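Secreted effector protein sseI (Salmonella enterica subsp. enterica serovar Typhimurium, PDB 4G2B) is a secreted effector with a papain-like fold that probably modifies host proteins as a cysteine hydrolase, possibly a deamidase as in related dermonecrotic toxins. Local coordinates at residues 130-135 and 163-168. Numbering follows the deposited sequence.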
loop_
_atom_site.group_PDB
_atom_site.type_symbol
_atom_site.label_atom_id
_atom_site.label_comp_id
_atom_site.label_asym_id
_atom_site.label_seq_id
_atom_site.Cartn_x
_atom_site.Cartn_y
_atom_site.Cartn_z
ATOM N N ARG A 130 3.059 13.216 -3.880
ATOM C CA ARG A 130 3.936 14.132 -3.217
ATOM C C ARG A 130 3.403 14.819 -1.955
ATOM O O ARG A 130 4.028 15.778 -1.497
ATOM C CB ARG A 130 4.456 15.194 -4.209
ATOM C CG ARG A 130 3.396 15.854 -5.131
ATOM C CD ARG A 130 3.997 16.661 -6.351
ATOM N NE ARG A 130 5.261 16.093 -6.867
ATOM C CZ ARG A 130 5.371 14.975 -7.600
ATOM N NH1 ARG A 130 4.281 14.279 -7.953
ATOM N NH2 ARG A 130 6.582 14.560 -8.001
ATOM N N LYS A 131 2.291 14.373 -1.382
ATOM C CA LYS A 131 1.917 14.943 -0.082
ATOM C C LYS A 131 2.646 14.144 1.031
ATOM O O LYS A 131 2.867 12.942 0.901
ATOM C CB LYS A 131 0.415 14.972 0.125
ATOM C CG LYS A 131 -0.311 16.053 -0.714
ATOM C CD LYS A 131 -1.730 15.661 -0.968
ATOM C CE LYS A 131 -2.507 16.607 -1.902
ATOM N NZ LYS A 131 -3.569 17.300 -1.189
ATOM N N LEU A 132 3.065 14.880 2.057
ATOM C CA LEU A 132 3.564 14.353 3.299
ATOM C C LEU A 132 2.396 14.012 4.218
ATOM O O LEU A 132 1.549 14.863 4.503
ATOM C CB LEU A 132 4.410 15.396 3.969
ATOM C CG LEU A 132 4.893 15.067 5.376
ATOM C CD1 LEU A 132 5.736 13.724 5.472
ATOM C CD2 LEU A 132 5.714 16.255 5.896
ATOM N N ILE A 133 2.334 12.754 4.649
ATOM C CA ILE A 133 1.222 12.246 5.450
ATOM C C ILE A 133 1.786 11.525 6.654
ATOM O O ILE A 133 2.662 10.641 6.566
ATOM C CB ILE A 133 0.303 11.300 4.701
ATOM C CG1 ILE A 133 -0.201 12.010 3.438
ATOM C CG2 ILE A 133 -0.841 10.856 5.576
ATOM C CD1 ILE A 133 -0.972 11.120 2.471
ATOM N N TYR A 134 1.292 11.928 7.800
ATOM C CA TYR A 134 1.766 11.336 9.013
ATOM C C TYR A 134 0.683 11.444 10.037
ATOM O O TYR A 134 -0.265 12.257 9.899
ATOM C CB TYR A 134 3.132 11.936 9.427
ATOM C CG TYR A 134 3.158 13.364 9.840
ATOM C CD1 TYR A 134 2.562 13.780 11.058
ATOM C CD2 TYR A 134 3.806 14.315 9.066
ATOM C CE1 TYR A 134 2.598 15.138 11.445
ATOM C CE2 TYR A 134 3.837 15.655 9.435
ATOM C CZ TYR A 134 3.233 16.068 10.615
ATOM O OH TYR A 134 3.330 17.414 10.949
ATOM N N TYR A 135 0.767 10.561 11.015
ATOM C CA TYR A 135 -0.263 10.446 12.015
ATOM C C TYR A 135 0.295 10.056 13.363
ATOM O O TYR A 135 1.450 9.682 13.477
ATOM C CB TYR A 135 -1.313 9.415 11.611
ATOM C CG TYR A 135 -0.827 7.974 11.537
ATOM C CD1 TYR A 135 -0.703 7.189 12.682
ATOM C CD2 TYR A 135 -0.451 7.402 10.327
ATOM C CE1 TYR A 135 -0.264 5.917 12.610
ATOM C CE2 TYR A 135 -0.024 6.098 10.283
ATOM C CZ TYR A 135 0.054 5.362 11.386
ATOM O OH TYR A 135 0.486 4.035 11.291
ATOM N N LYS A 163 5.345 10.887 15.586
ATOM C CA LYS A 163 4.683 10.868 14.272
ATOM C C LYS A 163 5.044 9.568 13.504
ATOM O O LYS A 163 6.157 9.087 13.554
ATOM C CB LYS A 163 5.128 12.050 13.431
ATOM C CG LYS A 163 5.009 13.430 14.034
ATOM C CD LYS A 163 3.807 13.677 14.916
ATOM C CE LYS A 163 3.712 15.167 15.343
ATOM N NZ LYS A 163 2.882 15.318 16.563
ATOM N N VAL A 164 4.100 9.042 12.784
ATOM C CA VAL A 164 4.273 7.835 12.038
ATOM C C VAL A 164 3.995 8.200 10.605
ATOM O O VAL A 164 2.938 8.756 10.298
ATOM C CB VAL A 164 3.334 6.776 12.496
ATOM C CG1 VAL A 164 3.646 5.448 11.714
ATOM C CG2 VAL A 164 3.385 6.624 14.035
ATOM N N PHE A 165 4.962 7.930 9.719
ATOM C CA PHE A 165 4.929 8.467 8.339
ATOM C C PHE A 165 4.323 7.513 7.323
ATOM O O PHE A 165 4.847 6.438 7.013
ATOM C CB PHE A 165 6.326 8.901 7.949
ATOM C CG PHE A 165 6.794 9.996 8.741
ATOM C CD1 PHE A 165 6.728 11.284 8.258
ATOM C CD2 PHE A 165 7.203 9.788 10.042
ATOM C CE1 PHE A 165 7.115 12.403 9.076
ATOM C CE2 PHE A 165 7.624 10.855 10.837
ATOM C CZ PHE A 165 7.558 12.170 10.356
ATOM N N VAL A 166 3.167 7.884 6.833
ATOM C CA VAL A 166 2.553 7.142 5.756
ATOM C C VAL A 166 3.318 7.431 4.483
ATOM O O VAL A 166 3.505 6.520 3.692
ATOM C CB VAL A 166 1.060 7.536 5.552
ATOM C CG1 VAL A 166 0.452 6.889 4.227
ATOM C CG2 VAL A 166 0.290 7.080 6.784
ATOM N N THR A 167 3.702 8.688 4.283
ATOM C CA THR A 167 4.594 9.065 3.170
ATOM C C THR A 167 5.754 9.828 3.710
ATOM O O THR A 167 5.749 10.220 4.863
ATOM C CB THR A 167 3.924 9.884 2.117
ATOM O OG1 THR A 167 3.636 11.206 2.609
ATOM C CG2 THR A 167 2.654 9.200 1.648
ATOM N N SER A 168 6.795 9.952 2.898
ATOM C CA SER A 168 7.910 10.777 3.219
ATOM C C SER A 168 8.532 11.144 1.920
ATOM O O SER A 168 9.537 10.552 1.521
ATOM C CB SER A 168 8.925 10.075 4.065
ATOM O OG SER A 168 9.801 11.065 4.555
#
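Thr167 reaches with its hydroxyl to the backbone at the start of strand 132-138, and the group works in both directions. OG1 donates a hydrogen bond to Lys131 O, 2.6 Å away, in the carbonyl plane and on a lone pair, and accepts one from Ile133 N at 2.9 Å. With chi1 at 71°, OG1 sits between its own backbone N and carbonyl carbon, facing these two groups. Ile133 O is gripped twice: Val166 N donates at 2.8 Å, tilted from the carbonyl plane and bent, whereas Thr167 N is longer at 3.2 Å but nearly straight (169°) and meets a lone pair. Two successive amides on one opposing carbonyl, with Val166 in a helix-like backbone conformation and Thr167 extended, resemble a classic beta bulge at the end of strand 164-165, except that the threonine hydroxyl, not the Thr167 carbonyl, receives the Ile133 amide. Beyond it the pairing is regular antiparallel: Tyr135 N donates to Val164 O (2.9 Å) and Val164 N to Tyr135 O (2.8 Å). Strand 164-165 is the edge strand, within this chain, of the six-stranded antiparallel sheet of the papain-like domain; on the other flank of strand 132-138, Leu132 and Tyr134 bond through their backbones to Trp69 and Phe67 of strand 61-69. Tyr135 lays one ring face over Val164 CB, 3.8 Å from the ring centroid, and receives Val166 CG2 at its edge; Arg64 adds a cation-pi contact. On the opposite sheet face Tyr134 and Phe165 lie side by side, ring planes at 49°, with Tyr134 CB over the phenylalanine face and Leu132 CD1 at its edge. Lys163 CG passes 3.9 Å from Tyr134 CD1. The Tyr134 hydroxyl hydrogen-bonds Trp69 NE1, and Lys131 NZ pairs with Asp70.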